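Local coordinates for probable eukaryotic D-amino acid tRNA deacylase, LMAJ005534AAA (Leishmania major, PDB 1TC5), which probably hydrolyses D-aminoacyl-tRNA, such as D-tyrosyl-tRNA(Tyr), to the free D-amino acid and tRNA, acting as a homodimer, at the interface of chains A and B. Coordinates in Å, arbitrary orientation; residue numbers count along the deposited sequence, not the author numbering. Chains: chain A/B, Probable eukaryotic D-amino acid tRNA deacylase, LMAJ005534AAA.

Contact 1: the interface of chains A and B. Residues chain A 70, 188, 190, 192; chain B 101, 104-105, 111, 113.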
# COMPACT_ATOMS: atom_id res chain seq x y z
N ILE A 70 10.06 -12.94 3.48
CA ILE A 70 8.70 -12.40 3.45
C ILE A 70 7.97 -12.84 2.20
O ILE A 70 6.92 -13.45 2.30
CB ILE A 70 8.74 -10.85 3.51
CG1 ILE A 70 9.48 -10.38 4.77
CG2 ILE A 70 7.31 -10.28 3.49
CD1 ILE A 70 9.97 -8.93 4.69
N PHE A 188 0.59 -8.94 -1.41
CA PHE A 188 0.97 -9.68 -0.19
C PHE A 188 1.50 -8.73 0.88
O PHE A 188 2.58 -8.91 1.46
CB PHE A 188 1.99 -10.74 -0.57
CG PHE A 188 2.21 -11.83 0.44
CD1 PHE A 188 1.22 -12.23 1.33
CD2 PHE A 188 3.43 -12.52 0.44
CE1 PHE A 188 1.45 -13.27 2.21
CE2 PHE A 188 3.66 -13.54 1.30
CZ PHE A 188 2.67 -13.92 2.19
N HIS A 190 2.70 -6.52 3.75
CA HIS A 190 3.05 -6.62 5.16
C HIS A 190 3.18 -5.22 5.76
O HIS A 190 3.46 -4.24 5.05
CB HIS A 190 4.33 -7.43 5.33
CG HIS A 190 4.18 -8.90 5.02
ND1 HIS A 190 4.07 -9.39 3.73
CD2 HIS A 190 4.13 -9.98 5.83
CE1 HIS A 190 3.98 -10.71 3.77
NE2 HIS A 190 4.01 -11.09 5.03
N PHE A 192 5.11 -3.77 9.20
CA PHE A 192 5.96 -3.98 10.37
C PHE A 192 6.24 -2.70 11.09
O PHE A 192 6.62 -1.70 10.47
CB PHE A 192 7.30 -4.57 9.97
CG PHE A 192 7.22 -5.90 9.28
CD1 PHE A 192 6.21 -6.82 9.55
CD2 PHE A 192 8.21 -6.25 8.36
CE1 PHE A 192 6.18 -8.07 8.89
CE2 PHE A 192 8.19 -7.50 7.73
CZ PHE A 192 7.17 -8.39 7.99
N SER B 101 -2.37 -10.55 5.19
CA SER B 101 -0.95 -10.50 5.51
C SER B 101 -0.52 -9.26 6.30
O SER B 101 0.58 -9.23 6.87
CB SER B 101 -0.14 -10.61 4.21
OG SER B 101 -0.58 -9.67 3.26
N GLY B 104 0.65 -10.03 9.69
CA GLY B 104 1.95 -10.67 9.84
C GLY B 104 2.90 -9.89 10.75
O GLY B 104 2.89 -8.64 10.76
N LYS B 105 3.65 -10.63 11.57
CA LYS B 105 4.74 -10.07 12.36
C LYS B 105 6.04 -10.86 12.15
O LYS B 105 6.02 -12.06 11.92
CB LYS B 105 4.37 -10.05 13.84
CG LYS B 105 3.17 -9.19 14.14
CD LYS B 105 3.27 -8.54 15.50
CE LYS B 105 2.27 -9.06 16.51
NZ LYS B 105 2.90 -9.16 17.87
N VAL B 111 8.12 -14.72 8.98
CA VAL B 111 6.89 -14.02 9.32
C VAL B 111 5.90 -15.04 9.90
O VAL B 111 5.70 -16.13 9.36
CB VAL B 111 6.22 -13.31 8.08
CG1 VAL B 111 4.94 -12.63 8.45
CG2 VAL B 111 7.17 -12.34 7.39
N PHE B 113 1.83 -15.49 11.26
CA PHE B 113 0.51 -14.96 10.99
C PHE B 113 -0.51 -15.34 12.08
O PHE B 113 -1.72 -15.42 11.81
CB PHE B 113 0.04 -15.46 9.64
CG PHE B 113 0.81 -14.88 8.48
CD1 PHE B 113 0.71 -13.52 8.17
CD2 PHE B 113 1.67 -15.68 7.73
CE1 PHE B 113 1.41 -12.97 7.12
CE2 PHE B 113 2.41 -15.13 6.66
CZ PHE B 113 2.28 -13.78 6.35

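Contact 2: the interface of chains A and B. Residues chain A 105-106, 110-111; chain B 64, 68, 192.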
# COMPACT_ATOMS: atom_id res chain seq x y z
N LYS A 105 -3.50 8.97 12.91
CA LYS A 105 -4.56 8.32 13.64
C LYS A 105 -5.86 9.13 13.56
O LYS A 105 -5.83 10.35 13.51
CB LYS A 105 -4.17 8.11 15.12
CG LYS A 105 -2.97 7.20 15.36
CD LYS A 105 -2.53 7.35 16.81
CE LYS A 105 -2.07 6.07 17.46
NZ LYS A 105 -2.20 6.21 18.95
N VAL A 106 -6.97 8.42 13.56
CA VAL A 106 -8.30 9.02 13.62
C VAL A 106 -8.52 9.79 14.92
O VAL A 106 -8.23 9.28 16.00
CB VAL A 106 -9.37 7.92 13.48
CG1 VAL A 106 -10.80 8.48 13.81
CG2 VAL A 106 -9.30 7.31 12.09
N SER A 110 -11.52 13.49 11.83
CA SER A 110 -10.34 13.99 11.17
C SER A 110 -9.17 13.05 11.48
O SER A 110 -9.33 12.02 12.11
CB SER A 110 -10.06 15.43 11.62
OG SER A 110 -9.47 15.47 12.89
N VAL A 111 -7.99 13.41 10.98
CA VAL A 111 -6.77 12.66 11.23
C VAL A 111 -5.75 13.57 11.91
O VAL A 111 -5.55 14.71 11.50
CB VAL A 111 -6.11 12.09 9.91
CG1 VAL A 111 -4.85 11.35 10.24
CG2 VAL A 111 -7.09 11.21 9.15
N VAL B 64 -15.95 4.77 10.13
CA VAL B 64 -14.63 5.37 10.21
C VAL B 64 -14.06 5.57 8.81
O VAL B 64 -13.50 6.62 8.51
CB VAL B 64 -13.62 4.51 11.07
CG1 VAL B 64 -12.17 5.01 10.91
CG2 VAL B 64 -14.02 4.49 12.53
N THR B 68 -14.54 9.86 8.16
CA THR B 68 -13.30 10.55 8.50
C THR B 68 -12.82 11.33 7.29
O THR B 68 -12.81 10.79 6.19
CB THR B 68 -12.19 9.54 8.93
OG1 THR B 68 -12.66 8.68 9.97
CG2 THR B 68 -11.00 10.26 9.57
N PHE B 192 -5.01 2.52 9.70
CA PHE B 192 -5.82 2.58 10.91
C PHE B 192 -6.11 1.19 11.46
O PHE B 192 -6.50 0.30 10.72
CB PHE B 192 -7.17 3.25 10.68
CG PHE B 192 -7.10 4.64 10.12
CD1 PHE B 192 -6.02 5.49 10.40
CD2 PHE B 192 -8.13 5.12 9.32
CE1 PHE B 192 -5.98 6.79 9.86
CE2 PHE B 192 -8.09 6.42 8.80
CZ PHE B 192 -7.01 7.24 9.06

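Contact 1: the interface of chains A and B
B:Val111 spreads its two methyl groups between three side chains of chain A, forming the apolar centre of this patch in the homodimer of a divergent DTD-family deacylase. CG1, anti to the valine's own backbone N (chi1 179°), reaches the imidazole of A:His190, 3.8 Å from CD2. The other branch, CG2, lies 4.0 Å from CZ of A:Phe192 and as far from CG1 of A:Ile70. A beta-branched valine suits this place because its two methyl groups, fixed close to the backbone, can meet different neighbours at once.

Beside it, B:Phe113 crosses A:His190 at about a right angle and brings its CZ to 3.5 Å from the imidazole NE2; CG1 of B:Val111 also packs over one face of this phenyl ring, offset toward the rim. The imidazole is held between the chains: CG2 of A:Ile70, from its own subunit, lies over one face and CB of B:Ser101, from the partner, over the other, both offset toward the rim. CE1 of A:His190 sits over the centre of the ring of A:Phe188, in the same chain, 3.6 Å above the plane.

Farther out, CB of B:Ser101 rests 3.6 Å from CD1 of A:Phe188; the small serine lets 3-10 helix 100-103 come close. The carbonyl oxygen of B:Gly104 meets A:Phe192 at the ring edge, in plane. At the polar rim, ND1 of A:His190 donates a bent hydrogen bond of 2.8 Å to the backbone O of A:Phe188 (124° at H), which restrains the imidazole's rotation.

Contact 2: the interface of chains A and B
Two first torsions aim the central groups at one another. In A:Val106, CG1 stands anti to the backbone N (chi1 169°), which leaves CG2 beside that nitrogen and directed at chain B. In B:Phe192, CG is anti to the carbonyl carbon (chi1 -57°), and the phenyl ring turns a face to the incoming methyl. The two side chains cross at about a right angle: CG2 of A:Val106 sits 3.6 Å above the ring plane, over its centre, in a CH-pi contact. Phenylalanine offers a broad, polarisable surface for such a methyl, and valine is compact enough to bring its backbone, on strand 105-107, near the partner.

The same methyl also lies 3.9 Å from CG1 of B:Val64, so it touches both the C-terminal strand 190-193 and helix 55-67 of chain B. A:Val111 packs in from strand 110-112, its CG2 lying 4.0 Å from CG2 of B:Thr68.

B:Thr68, just beyond the helix, divides its two branches between different tasks. Its methyl faces chain A, where CG2 comes 3.5 Å from the carbonyl O of A:Ser110. Its hydroxyl turns back to the last turn of the helix and anchors the side chain: OG1 donates a 2.7 Å hydrogen bond to the backbone O of B:Val64, in the carbonyl plane and on a lone pair.

The C-alpha centres of contact 1 and contact 2 lie about 23 Å apart, yet they share several elements with the chains exchanged. Strand 190-193 comes from chain A in contact 1 and from chain B in contact 2, facing strands 105-107 and 110-112 of the opposite subunit; residues 105, 111 and 192 appear in both. Because the interface is two-fold symmetric, each patch has a twin with the chains exchanged, and the twin of contact 2 meets contact 1 at A:Phe192. This reciprocal exchange packs the C-terminal strand of each subunit against its partner in the homodimer.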